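PDB 2BHV: COMB10 from Helicobacter pylori, which is a VirB10-family core subunit of the Com type IV secretion system, which probably takes up DNA. Local coordinates for residues K87-Y92 with W107-T112; D45-A50 with F223-T228; L159-T164 with P212-R217. All blocks are in the same frame, centred on the assembly; numbering follows the deposited sequence.

Contact 1. Residues K87-Y92 with W107-T112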
ATOM      1  N   LYS A  87     -12.365 -23.923  27.380  1.00 46.01           N
ATOM      2  CA  LYS A  87     -12.460 -23.538  25.995  1.00 45.97           C
ATOM      3  C   LYS A  87     -13.209 -22.212  25.922  1.00 45.99           C
ATOM      4  O   LYS A  87     -14.186 -22.015  26.643  1.00 45.93           O
ATOM      5  CB  LYS A  87     -13.179 -24.623  25.200  1.00 45.79           C
ATOM      6  CG  LYS A  87     -12.269 -25.705  24.601  1.00 46.11           C
ATOM      7  CD  LYS A  87     -11.102 -26.141  25.526  1.00 46.18           C
ATOM      8  CE  LYS A  87     -10.955 -27.676  25.601  1.00 46.87           C
ATOM      9  NZ  LYS A  87     -11.034 -28.376  24.282  1.00 46.63           N
ATOM     10  N   VAL A  88     -12.733 -21.294  25.080  1.00 45.95           N
ATOM     11  CA  VAL A  88     -13.481 -20.070  24.773  1.00 45.74           C
ATOM     12  C   VAL A  88     -13.934 -20.132  23.334  1.00 45.72           C
ATOM     13  O   VAL A  88     -13.121 -20.329  22.430  1.00 45.83           O
ATOM     14  CB  VAL A  88     -12.641 -18.780  24.965  1.00 45.70           C
ATOM     15  CG1 VAL A  88     -13.559 -17.570  25.088  1.00 45.74           C
ATOM     16  CG2 VAL A  88     -11.756 -18.873  26.190  1.00 45.50           C
ATOM     17  N   ILE A  89     -15.229 -19.978  23.118  1.00 45.76           N
ATOM     18  CA  ILE A  89     -15.770 -20.052  21.769  1.00 45.91           C
ATOM     19  C   ILE A  89     -16.103 -18.654  21.279  1.00 46.00           C
ATOM     20  O   ILE A  89     -16.832 -17.907  21.942  1.00 46.03           O
ATOM     21  CB  ILE A  89     -16.997 -20.974  21.699  1.00 45.82           C
ATOM     22  CG1 ILE A  89     -16.614 -22.379  22.148  1.00 46.04           C
ATOM     23  CG2 ILE A  89     -17.563 -21.008  20.304  1.00 45.71           C
ATOM     24  CD1 ILE A  89     -17.790 -23.223  22.568  1.00 47.21           C
ATOM     25  N   GLY A  90     -15.550 -18.305  20.121  1.00 46.07           N
ATOM     26  CA  GLY A  90     -15.788 -17.012  19.494  1.00 46.03           C
ATOM     27  C   GLY A  90     -16.185 -17.100  18.027  1.00 45.99           C
ATOM     28  O   GLY A  90     -16.045 -18.145  17.395  1.00 45.75           O
ATOM     29  N   TYR A  91     -16.686 -15.987  17.493  1.00 46.00           N
ATOM     30  CA  TYR A  91     -17.033 -15.884  16.091  1.00 45.95           C
ATOM     31  C   TYR A  91     -16.345 -14.667  15.548  1.00 46.04           C
ATOM     32  O   TYR A  91     -16.316 -13.639  16.194  1.00 46.06           O
ATOM     33  CB  TYR A  91     -18.543 -15.786  15.926  1.00 45.88           C
ATOM     34  CG  TYR A  91     -19.248 -16.983  16.489  1.00 45.86           C
ATOM     35  CD1 TYR A  91     -19.403 -18.144  15.736  1.00 46.09           C
ATOM     36  CD2 TYR A  91     -19.737 -16.977  17.790  1.00 46.15           C
ATOM     37  CE1 TYR A  91     -20.040 -19.273  16.264  1.00 46.02           C
ATOM     38  CE2 TYR A  91     -20.375 -18.097  18.329  1.00 46.33           C
ATOM     39  CZ  TYR A  91     -20.519 -19.235  17.563  1.00 46.05           C
ATOM     40  OH  TYR A  91     -21.146 -20.320  18.107  1.00 46.11           O
ATOM     41  N   TYR A  92     -15.766 -14.799  14.367  1.00 46.27           N
ATOM     42  CA  TYR A  92     -14.929 -13.756  13.814  1.00 46.61           C
ATOM     43  C   TYR A  92     -15.333 -13.410  12.391  1.00 47.09           C
ATOM     44  O   TYR A  92     -15.832 -14.270  11.653  1.00 47.05           O
ATOM     45  CB  TYR A  92     -13.457 -14.173  13.843  1.00 46.53           C
ATOM     46  CG  TYR A  92     -13.083 -15.303  12.878  1.00 46.74           C
ATOM     47  CD1 TYR A  92     -12.722 -15.031  11.549  1.00 46.31           C
ATOM     48  CD2 TYR A  92     -13.069 -16.636  13.299  1.00 46.54           C
ATOM     49  CE1 TYR A  92     -12.369 -16.037  10.680  1.00 46.03           C
ATOM     50  CE2 TYR A  92     -12.719 -17.658  12.427  1.00 46.48           C
ATOM     51  CZ  TYR A  92     -12.367 -17.350  11.117  1.00 46.67           C
ATOM     52  OH  TYR A  92     -12.020 -18.359  10.233  1.00 47.01           O
ATOM     53  N   TRP A 107     -16.196 -12.997  21.509  1.00 45.68           N
ATOM     54  CA  TRP A 107     -16.143 -14.166  22.355  1.00 45.93           C
ATOM     55  C   TRP A 107     -17.511 -14.364  23.004  1.00 46.05           C
ATOM     56  O   TRP A 107     -17.959 -13.531  23.791  1.00 46.20           O
ATOM     57  CB  TRP A 107     -15.025 -14.036  23.393  1.00 45.80           C
ATOM     58  CG  TRP A 107     -13.651 -13.928  22.765  1.00 45.90           C
ATOM     59  CD1 TRP A 107     -12.858 -12.822  22.731  1.00 45.56           C
ATOM     60  CD2 TRP A 107     -12.922 -14.964  22.078  1.00 46.01           C
ATOM     61  NE1 TRP A 107     -11.679 -13.094  22.067  1.00 45.26           N
ATOM     62  CE2 TRP A 107     -11.688 -14.400  21.659  1.00 45.54           C
ATOM     63  CE3 TRP A 107     -13.190 -16.314  21.775  1.00 45.84           C
ATOM     64  CZ2 TRP A 107     -10.722 -15.133  20.960  1.00 45.45           C
ATOM     65  CZ3 TRP A 107     -12.226 -17.043  21.076  1.00 45.49           C
ATOM     66  CH2 TRP A 107     -11.008 -16.447  20.677  1.00 45.55           C
ATOM     67  N   SER A 108     -18.179 -15.462  22.658  1.00 46.20           N
ATOM     68  CA  SER A 108     -19.576 -15.636  23.035  1.00 46.46           C
ATOM     69  C   SER A 108     -19.773 -16.512  24.261  1.00 46.58           C
ATOM     70  O   SER A 108     -20.593 -16.190  25.109  1.00 46.87           O
ATOM     71  CB  SER A 108     -20.416 -16.154  21.865  1.00 46.38           C
ATOM     72  OG  SER A 108     -20.180 -17.521  21.642  1.00 46.99           O
ATOM     73  N   ARG A 109     -19.046 -17.624  24.360  1.00 46.60           N
ATOM     74  CA  ARG A 109     -19.119 -18.426  25.584  1.00 46.56           C
ATOM     75  C   ARG A 109     -17.847 -19.155  25.972  1.00 46.40           C
ATOM     76  O   ARG A 109     -16.998 -19.438  25.130  1.00 46.38           O
ATOM     77  CB  ARG A 109     -20.332 -19.364  25.595  1.00 46.63           C
ATOM     78  CG  ARG A 109     -20.271 -20.576  24.685  1.00 46.78           C
ATOM     79  CD  ARG A 109     -21.649 -21.293  24.679  1.00 46.89           C
ATOM     80  NE  ARG A 109     -21.674 -22.485  23.827  1.00 48.10           N
ATOM     81  CZ  ARG A 109     -21.674 -22.472  22.483  1.00 49.18           C
ATOM     82  NH1 ARG A 109     -21.647 -21.306  21.807  1.00 49.15           N
ATOM     83  NH2 ARG A 109     -21.698 -23.630  21.804  1.00 48.56           N
ATOM     84  N   ILE A 110     -17.733 -19.421  27.272  1.00 46.31           N
ATOM     85  CA  ILE A 110     -16.617 -20.159  27.855  1.00 46.33           C
ATOM     86  C   ILE A 110     -17.151 -21.473  28.419  1.00 46.43           C
ATOM     87  O   ILE A 110     -18.134 -21.472  29.155  1.00 46.74           O
ATOM     88  CB  ILE A 110     -15.968 -19.377  29.009  1.00 46.29           C
ATOM     89  CG1 ILE A 110     -15.465 -18.010  28.534  1.00 46.46           C
ATOM     90  CG2 ILE A 110     -14.831 -20.170  29.631  1.00 46.21           C
ATOM     91  CD1 ILE A 110     -15.261 -16.989  29.666  1.00 46.07           C
ATOM     92  N   ILE A 111     -16.513 -22.588  28.065  1.00 46.41           N
ATOM     93  CA  ILE A 111     -16.878 -23.891  28.615  1.00 46.45           C
ATOM     94  C   ILE A 111     -15.765 -24.405  29.525  1.00 46.50           C
ATOM     95  O   ILE A 111     -14.650 -24.669  29.063  1.00 46.61           O
ATOM     96  CB  ILE A 111     -17.193 -24.922  27.507  1.00 46.39           C
ATOM     97  CG1 ILE A 111     -18.310 -24.393  26.594  1.00 46.35           C
ATOM     98  CG2 ILE A 111     -17.562 -26.274  28.124  1.00 46.25           C
ATOM     99  CD1 ILE A 111     -18.603 -25.272  25.381  1.00 46.61           C
ATOM    100  N   THR A 112     -16.061 -24.530  30.821  1.00 46.42           N
ATOM    101  CA  THR A 112     -15.056 -25.001  31.769  1.00 46.61           C
ATOM    102  C   THR A 112     -14.805 -26.500  31.571  1.00 46.75           C
ATOM    103  O   THR A 112     -15.635 -27.206  30.991  1.00 46.66           O
ATOM    104  CB  THR A 112     -15.414 -24.709  33.262  1.00 46.86           C
ATOM    105  OG1 THR A 112     -16.476 -25.580  33.707  1.00 47.42           O
ATOM    106  CG2 THR A 112     -15.769 -23.238  33.481  1.00 46.30           C
TER
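Ile89 faces two residues at once, Ser108 and Arg109, and the register slips by one residue there. Its carbonyl accepts from consecutive amides, at 2.9 Å from Ser108 N to Ile89 O and 3.3 Å from Arg109 N to Ile89 O, while Ile89 N returns an almost straight bond (175°) to Arg109 O. Ser108 OG, turned between its own backbone N and carbonyl carbon (chi1 75°), adds a weak bond to Ile89 O and also lies at the edge of the Tyr91 ring, near CE2. Further along, Lys87 and Ile111 exchange two backbone hydrogen bonds, and Val88 and Ile110 form the non-hydrogen-bonded pair between.

On the Ile89 side of the sheet, Ile89 CD1 sits over the centre of one guanidinium face of Arg109, 3.9 Å above the plane, and meets Ile111 CD1 at 3.6 Å. The extended Arg109 chain runs beside Ile89 in the same direction, with Tyr91 OH in plane at the guanidinium edge. On the Val88 side, Trp107 crosses Val88 at about a right angle, with Trp107 CE3 3.6 Å from Val88 CG1, and the same CE3 lies against the backbone of Gly90, which has no side chain.

Further out, Trp107 NE1 is hydrogen-bonded to Thr154 OG1, Arg109 touches Asn117 and Met119, and strand 62-68 pairs along the far side of strand 87-94. The arrangement is a classic beta bulge within the hairpin of strands 87-94 and 103-111, set in the large mixed sheet of this VirB10-type periplasmic domain.

Contact 2. Residues D45-A50 with F223-T228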
ATOM      1  N   ASP A  45      -9.763  -5.311  31.939  1.00 47.11           N
ATOM      2  CA  ASP A  45      -8.377  -5.443  31.506  1.00 47.50           C
ATOM      3  C   ASP A  45      -7.544  -6.463  32.293  1.00 47.51           C
ATOM      4  O   ASP A  45      -6.307  -6.366  32.332  1.00 47.76           O
ATOM      5  CB  ASP A  45      -7.678  -4.083  31.478  1.00 47.70           C
ATOM      6  CG  ASP A  45      -8.506  -3.022  30.789  1.00 48.65           C
ATOM      7  OD1 ASP A  45      -8.782  -3.175  29.575  1.00 49.85           O
ATOM      8  OD2 ASP A  45      -8.880  -2.035  31.460  1.00 48.96           O
ATOM      9  N   LYS A  46      -8.205  -7.437  32.918  1.00 47.12           N
ATOM     10  CA  LYS A  46      -7.498  -8.647  33.288  1.00 46.96           C
ATOM     11  C   LYS A  46      -7.037  -9.236  31.964  1.00 46.89           C
ATOM     12  O   LYS A  46      -7.724  -9.100  30.946  1.00 46.95           O
ATOM     13  CB  LYS A  46      -8.412  -9.632  34.009  1.00 46.99           C
ATOM     14  CG  LYS A  46      -7.812 -10.227  35.292  1.00 47.34           C
ATOM     15  CD  LYS A  46      -6.920 -11.442  35.031  1.00 47.83           C
ATOM     16  CE  LYS A  46      -6.042 -11.757  36.241  1.00 48.16           C
ATOM     17  NZ  LYS A  46      -6.844 -11.986  37.480  1.00 48.12           N
ATOM     18  N   MET A  47      -5.865  -9.857  31.963  1.00 46.69           N
ATOM     19  CA  MET A  47      -5.360 -10.465  30.755  1.00 46.31           C
ATOM     20  C   MET A  47      -5.541 -11.948  30.906  1.00 46.19           C
ATOM     21  O   MET A  47      -4.809 -12.579  31.661  1.00 46.41           O
ATOM     22  CB  MET A  47      -3.880 -10.141  30.564  1.00 46.37           C
ATOM     23  CG  MET A  47      -3.537  -8.678  30.515  1.00 46.52           C
ATOM     24  SD  MET A  47      -3.897  -7.964  28.912  1.00 48.57           S
ATOM     25  CE  MET A  47      -5.441  -7.154  29.252  1.00 48.63           C
ATOM     26  N   ILE A  48      -6.533 -12.503  30.214  1.00 45.98           N
ATOM     27  CA  ILE A  48      -6.750 -13.946  30.206  1.00 45.66           C
ATOM     28  C   ILE A  48      -5.941 -14.570  29.068  1.00 45.62           C
ATOM     29  O   ILE A  48      -6.311 -14.461  27.902  1.00 45.74           O
ATOM     30  CB  ILE A  48      -8.228 -14.287  30.022  1.00 45.66           C
ATOM     31  CG1 ILE A  48      -9.073 -13.624  31.099  1.00 45.47           C
ATOM     32  CG2 ILE A  48      -8.434 -15.787  30.022  1.00 45.66           C
ATOM     33  CD1 ILE A  48     -10.507 -13.471  30.706  1.00 45.50           C
ATOM     34  N   PRO A  49      -4.825 -15.221  29.405  1.00 45.44           N
ATOM     35  CA  PRO A  49      -3.991 -15.785  28.363  1.00 45.38           C
ATOM     36  C   PRO A  49      -4.609 -17.056  27.773  1.00 45.18           C
ATOM     37  O   PRO A  49      -5.088 -17.923  28.502  1.00 45.08           O
ATOM     38  CB  PRO A  49      -2.696 -16.094  29.093  1.00 45.34           C
ATOM     39  CG  PRO A  49      -3.122 -16.351  30.484  1.00 45.54           C
ATOM     40  CD  PRO A  49      -4.294 -15.488  30.747  1.00 45.35           C
ATOM     41  N   ALA A  50      -4.606 -17.146  26.453  1.00 45.20           N
ATOM     42  CA  ALA A  50      -5.163 -18.295  25.768  1.00 45.25           C
ATOM     43  C   ALA A  50      -4.404 -18.539  24.475  1.00 45.38           C
ATOM     44  O   ALA A  50      -3.744 -17.642  23.946  1.00 45.59           O
ATOM     45  CB  ALA A  50      -6.644 -18.091  25.492  1.00 45.16           C
ATOM     46  N   PHE A 223      -4.088 -12.712  24.449  1.00 45.47           N
ATOM     47  CA  PHE A 223      -4.738 -12.289  25.689  1.00 45.35           C
ATOM     48  C   PHE A 223      -6.171 -11.913  25.385  1.00 45.25           C
ATOM     49  O   PHE A 223      -6.425 -11.077  24.516  1.00 45.22           O
ATOM     50  CB  PHE A 223      -4.048 -11.073  26.324  1.00 45.36           C
ATOM     51  CG  PHE A 223      -2.697 -11.360  26.858  1.00 45.41           C
ATOM     52  CD1 PHE A 223      -2.535 -12.179  27.957  1.00 45.70           C
ATOM     53  CD2 PHE A 223      -1.579 -10.809  26.270  1.00 45.66           C
ATOM     54  CE1 PHE A 223      -1.284 -12.452  28.451  1.00 45.24           C
ATOM     55  CE2 PHE A 223      -0.317 -11.086  26.766  1.00 45.80           C
ATOM     56  CZ  PHE A 223      -0.171 -11.912  27.853  1.00 44.80           C
ATOM     57  N   ILE A 224      -7.108 -12.529  26.094  1.00 45.12           N
ATOM     58  CA  ILE A 224      -8.488 -12.088  26.050  1.00 45.13           C
ATOM     59  C   ILE A 224      -8.725 -11.149  27.232  1.00 45.33           C
ATOM     60  O   ILE A 224      -8.472 -11.516  28.376  1.00 45.21           O
ATOM     61  CB  ILE A 224      -9.454 -13.264  26.072  1.00 45.07           C
ATOM     62  CG1 ILE A 224      -9.251 -14.124  24.825  1.00 44.86           C
ATOM     63  CG2 ILE A 224     -10.900 -12.771  26.160  1.00 45.50           C
ATOM     64  CD1 ILE A 224     -10.001 -15.438  24.815  1.00 44.68           C
ATOM     65  N   SER A 225      -9.193  -9.934  26.939  1.00 45.54           N
ATOM     66  CA  SER A 225      -9.298  -8.879  27.931  1.00 45.73           C
ATOM     67  C   SER A 225     -10.704  -8.274  28.005  1.00 45.79           C
ATOM     68  O   SER A 225     -11.219  -7.751  27.023  1.00 45.91           O
ATOM     69  CB  SER A 225      -8.278  -7.798  27.623  1.00 45.86           C
ATOM     70  OG  SER A 225      -8.405  -6.712  28.525  1.00 46.79           O
ATOM     71  N   PRO A 226     -11.326  -8.331  29.180  1.00 45.79           N
ATOM     72  CA  PRO A 226     -12.633  -7.728  29.353  1.00 45.91           C
ATOM     73  C   PRO A 226     -12.552  -6.218  29.256  1.00 46.06           C
ATOM     74  O   PRO A 226     -11.645  -5.602  29.820  1.00 46.25           O
ATOM     75  CB  PRO A 226     -13.015  -8.132  30.775  1.00 45.93           C
ATOM     76  CG  PRO A 226     -12.118  -9.253  31.116  1.00 45.90           C
ATOM     77  CD  PRO A 226     -10.854  -8.959  30.416  1.00 45.75           C
ATOM     78  N   ASN A 227     -13.488  -5.628  28.532  1.00 46.07           N
ATOM     79  CA  ASN A 227     -13.566  -4.186  28.431  1.00 45.97           C
ATOM     80  C   ASN A 227     -14.401  -3.590  29.550  1.00 46.18           C
ATOM     81  O   ASN A 227     -14.540  -2.373  29.657  1.00 46.41           O
ATOM     82  CB  ASN A 227     -14.115  -3.785  27.077  1.00 45.82           C
ATOM     83  CG  ASN A 227     -13.139  -4.050  25.965  1.00 46.11           C
ATOM     84  OD1 ASN A 227     -11.940  -3.869  26.131  1.00 46.36           O
ATOM     85  ND2 ASN A 227     -13.648  -4.484  24.817  1.00 46.22           N
ATOM     86  N   THR A 228     -14.968  -4.460  30.378  1.00 46.31           N
ATOM     87  CA  THR A 228     -15.634  -4.037  31.593  1.00 46.49           C
ATOM     88  C   THR A 228     -15.472  -5.097  32.623  1.00 46.55           C
ATOM     89  O   THR A 228     -15.119  -6.224  32.304  1.00 46.88           O
ATOM     90  CB  THR A 228     -17.140  -3.883  31.429  1.00 46.56           C
ATOM     91  OG1 THR A 228     -17.471  -3.697  30.055  1.00 46.53           O
ATOM     92  CG2 THR A 228     -17.622  -2.674  32.244  1.00 47.13           C
TER
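Ile48 and Ile224 are joined by two reciprocal backbone hydrogen bonds, each 2.8 Å: Ile48 N to Ile224 O, and Ile224 N to Ile48 O. A third main-chain bond ties the approach to the strand, from Asp45 N to Pro226 O at 2.8 Å. Ser225 contributes a weak one from its side chain: with OG anti to the backbone N (chi1 177°), the hydroxyl lies 3.5 Å from Lys46 O. That carbonyl also receives a CA-H...O contact from Ser225, as Ile48 O does from Phe223.

These bonds make an antiparallel pairing between strands far apart in sequence, which closes a long loop of chain and brings 48-52 and 221-226 side by side in the large mixed sheet. Strand 62-68 continues the sheet beyond the first, and strand 152-156 beyond the second.

The apolar contacts divide between the two faces. On one, Ile48 CB lies 4.3 Å from Ile224 CB. Ala50 CB approaches Ile224 CD1 there as well. The other face carries a Met-aromatic contact: Met47, bent at chi2 and chi3, crosses Phe223 at about a right angle and sets SD 4.7 Å from the ring centroid, obliquely at 31° from the normal. Met47 CB meets Phe223 CD1 at 3.6 Å, and Pro49 CB reaches Phe223 CE1 at 4.0 Å. Phe223 also packs on Ser192 of the second subunit, and Leu155 touches both Met47 and Phe223.

Contact 3. Residues L159-T164 with P212-R217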
ATOM      1  N   LEU A 159       1.258 -13.951  18.008  1.00 45.97           N
ATOM      2  CA  LEU A 159       0.465 -14.514  16.922  1.00 46.14           C
ATOM      3  C   LEU A 159       1.369 -15.126  15.859  1.00 46.25           C
ATOM      4  O   LEU A 159       2.394 -14.542  15.494  1.00 46.24           O
ATOM      5  CB  LEU A 159      -0.418 -13.444  16.276  1.00 46.00           C
ATOM      6  CG  LEU A 159      -1.425 -12.700  17.147  1.00 46.10           C
ATOM      7  CD1 LEU A 159      -2.046 -11.531  16.388  1.00 45.82           C
ATOM      8  CD2 LEU A 159      -2.490 -13.643  17.669  1.00 46.25           C
ATOM      9  N   LEU A 160       0.987 -16.309  15.378  1.00 46.35           N
ATOM     10  CA  LEU A 160       1.624 -16.900  14.217  1.00 46.71           C
ATOM     11  C   LEU A 160       0.892 -16.457  12.962  1.00 46.89           C
ATOM     12  O   LEU A 160      -0.183 -16.980  12.638  1.00 46.83           O
ATOM     13  CB  LEU A 160       1.621 -18.408  14.326  1.00 46.79           C
ATOM     14  CG  LEU A 160       2.826 -19.028  15.028  1.00 46.97           C
ATOM     15  CD1 LEU A 160       2.737 -18.857  16.540  1.00 47.33           C
ATOM     16  CD2 LEU A 160       2.916 -20.510  14.654  1.00 47.37           C
ATOM     17  N   ILE A 161       1.473 -15.476  12.269  1.00 47.06           N
ATOM     18  CA  ILE A 161       0.777 -14.810  11.172  1.00 47.26           C
ATOM     19  C   ILE A 161       1.380 -15.144   9.821  1.00 47.70           C
ATOM     20  O   ILE A 161       2.534 -14.823   9.562  1.00 47.73           O
ATOM     21  CB  ILE A 161       0.769 -13.285  11.335  1.00 47.11           C
ATOM     22  CG1 ILE A 161       0.145 -12.884  12.678  1.00 46.92           C
ATOM     23  CG2 ILE A 161       0.015 -12.642  10.172  1.00 46.90           C
ATOM     24  CD1 ILE A 161       0.623 -11.551  13.210  1.00 46.89           C
ATOM     25  N   GLY A 162       0.588 -15.790   8.969  1.00 48.37           N
ATOM     26  CA  GLY A 162       0.958 -16.030   7.580  1.00 49.23           C
ATOM     27  C   GLY A 162       0.262 -15.038   6.666  1.00 50.08           C
ATOM     28  O   GLY A 162      -0.937 -14.787   6.825  1.00 50.00           O
ATOM     29  N   ILE A 163       1.004 -14.458   5.719  1.00 51.26           N
ATOM     30  CA  ILE A 163       0.428 -13.472   4.791  1.00 52.54           C
ATOM     31  C   ILE A 163       0.885 -13.704   3.358  1.00 53.95           C
ATOM     32  O   ILE A 163       1.866 -13.101   2.920  1.00 54.32           O
ATOM     33  CB  ILE A 163       0.796 -12.005   5.155  1.00 52.19           C
ATOM     34  CG1 ILE A 163       0.817 -11.772   6.660  1.00 51.52           C
ATOM     35  CG2 ILE A 163      -0.158 -11.022   4.475  1.00 52.31           C
ATOM     36  CD1 ILE A 163       1.584 -10.523   7.046  1.00 51.28           C
ATOM     37  N   THR A 164       0.185 -14.566   2.623  1.00 55.44           N
ATOM     38  CA  THR A 164       0.449 -14.710   1.191  1.00 57.00           C
ATOM     39  C   THR A 164      -0.255 -13.572   0.434  1.00 57.67           C
ATOM     40  O   THR A 164      -1.074 -12.847   1.023  1.00 57.75           O
ATOM     41  CB  THR A 164       0.020 -16.093   0.657  1.00 57.26           C
ATOM     42  OG1 THR A 164      -1.374 -16.289   0.908  1.00 58.46           O
ATOM     43  CG2 THR A 164       0.829 -17.223   1.338  1.00 57.54           C
ATOM     44  N   PRO A 212      -4.159  -8.509   1.179  1.00 52.80           N
ATOM     45  CA  PRO A 212      -3.620  -9.872   1.115  1.00 52.23           C
ATOM     46  C   PRO A 212      -4.423 -10.812   1.988  1.00 51.52           C
ATOM     47  O   PRO A 212      -5.158 -10.375   2.873  1.00 51.63           O
ATOM     48  CB  PRO A 212      -2.196  -9.721   1.663  1.00 52.27           C
ATOM     49  CG  PRO A 212      -2.273  -8.554   2.604  1.00 52.41           C
ATOM     50  CD  PRO A 212      -3.413  -7.665   2.139  1.00 52.77           C
ATOM     51  N   ILE A 213      -4.302 -12.097   1.723  1.00 50.75           N
ATOM     52  CA  ILE A 213      -4.865 -13.078   2.609  1.00 50.12           C
ATOM     53  C   ILE A 213      -4.005 -13.088   3.866  1.00 49.50           C
ATOM     54  O   ILE A 213      -2.780 -13.150   3.800  1.00 49.58           O
ATOM     55  CB  ILE A 213      -4.918 -14.487   1.969  1.00 50.34           C
ATOM     56  CG1 ILE A 213      -5.329 -14.405   0.491  1.00 50.29           C
ATOM     57  CG2 ILE A 213      -5.870 -15.399   2.760  1.00 50.43           C
ATOM     58  CD1 ILE A 213      -4.152 -14.294  -0.484  1.00 50.64           C
ATOM     59  N   VAL A 214      -4.656 -12.970   5.007  1.00 48.70           N
ATOM     60  CA  VAL A 214      -3.985 -13.044   6.280  1.00 47.99           C
ATOM     61  C   VAL A 214      -4.558 -14.200   7.086  1.00 47.71           C
ATOM     62  O   VAL A 214      -5.765 -14.284   7.315  1.00 47.48           O
ATOM     63  CB  VAL A 214      -4.153 -11.763   7.077  1.00 47.85           C
ATOM     64  CG1 VAL A 214      -3.486 -11.903   8.435  1.00 47.72           C
ATOM     65  CG2 VAL A 214      -3.573 -10.608   6.328  1.00 48.00           C
ATOM     66  N   VAL A 215      -3.679 -15.092   7.516  1.00 47.19           N
ATOM     67  CA  VAL A 215      -4.089 -16.174   8.373  1.00 46.98           C
ATOM     68  C   VAL A 215      -3.397 -16.023   9.716  1.00 46.89           C
ATOM     69  O   VAL A 215      -2.208 -15.717   9.772  1.00 46.92           O
ATOM     70  CB  VAL A 215      -3.818 -17.568   7.735  1.00 46.87           C
ATOM     71  CG1 VAL A 215      -3.929 -18.674   8.777  1.00 46.77           C
ATOM     72  CG2 VAL A 215      -4.781 -17.814   6.589  1.00 46.52           C
ATOM     73  N   ILE A 216      -4.169 -16.199  10.788  1.00 46.65           N
ATOM     74  CA  ILE A 216      -3.616 -16.329  12.114  1.00 46.38           C
ATOM     75  C   ILE A 216      -3.708 -17.811  12.487  1.00 46.55           C
ATOM     76  O   ILE A 216      -4.796 -18.325  12.756  1.00 46.68           O
ATOM     77  CB  ILE A 216      -4.344 -15.415  13.092  1.00 46.37           C
ATOM     78  CG1 ILE A 216      -4.107 -13.953  12.686  1.00 45.92           C
ATOM     79  CG2 ILE A 216      -3.845 -15.647  14.513  1.00 46.50           C
ATOM     80  CD1 ILE A 216      -5.038 -12.971  13.312  1.00 46.00           C
ATOM     81  N   ARG A 217      -2.569 -18.506  12.451  1.00 46.55           N
ATOM     82  CA  ARG A 217      -2.534 -19.964  12.611  1.00 46.53           C
ATOM     83  C   ARG A 217      -2.959 -20.417  13.999  1.00 46.31           C
ATOM     84  O   ARG A 217      -2.790 -19.707  14.983  1.00 46.28           O
ATOM     85  CB  ARG A 217      -1.130 -20.509  12.327  1.00 46.69           C
ATOM     86  CG  ARG A 217      -0.872 -20.951  10.885  1.00 47.80           C
ATOM     87  CD  ARG A 217      -0.452 -19.759  10.017  1.00 49.90           C
ATOM     88  NE  ARG A 217       0.447 -20.131   8.914  1.00 50.38           N
ATOM     89  CZ  ARG A 217       1.777 -19.969   8.915  1.00 50.50           C
ATOM     90  NH1 ARG A 217       2.415 -19.441   9.972  1.00 49.62           N
ATOM     91  NH2 ARG A 217       2.475 -20.335   7.841  1.00 50.93           N
TER
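Leu160 to Gly162 run antiparallel to Val215 to Arg217, the end-to-end directions of the two segments lying 138° apart, with Ile161 and Ile216 a non-hydrogen-bonded pair and Gly162 and Val215 a hydrogen-bonded one. Val215 N meets Gly162 O at 2.8 Å in a nearly straight bond (176°), Gly162 N gives a bond back to Val215 O, and Arg217 N reaches Leu160 O at 2.8 Å.

Apolar side chains meet on one side. Ile161 and Val214 lie side by side and point the same way, Ile161 CG2 being 4.0 Å from Val214 CG1. Ile163 CG2 touches both Pro212 CB (3.7 Å) and Val214 CG2 (3.9 Å), while the side chains of Leu159 and Ile216 cross obliquely, Leu159 CD2 touching Ile216 CG2. Tyr101 lies against both Val214 and Ile216. Across the sheet, Arg217 bends at chi2 (85°), and its guanidinium lies over Gly162, whose CA is 4.2 Å from the plane, above its centre. Near the far end, Thr164 OG1 approaches Ile213 CD1 at 3.7 Å.

The second subunit joins several of these groups: its Gln187 OE1 accepts from Leu159 N, its Ile196 packs on Ile216, and its Leu204 on Pro212. The three backbone hydrogen bonds fix the register, while the side-chain contacts are mostly aliphatic and involve residues several of which, such as Pro212 and Ile216, also pack on the second subunit.

Contacts 1 and 2 belong to the same large mixed sheet, and they touch: Ile224 CD1 of contact 2 packs on Trp107 CE2 of contact 1 at 3.7 Å, and on Val88. Contact 1, a local hairpin, is buried; contact 2, partly buried, closes a loop of the chain within which both others are nested. Contact 3, also only partly buried, lies in a separate three-stranded sheet, its centre about 21 Å from that of contact 1, though strand 215-216 is followed directly by strand 221-226 of contact 2. Chemistry changes with place: a bulge with aromatic and guanidinium packing, then a Met-aromatic face, then mostly aliphatic pairs, several of whose residues also pack on the second subunit.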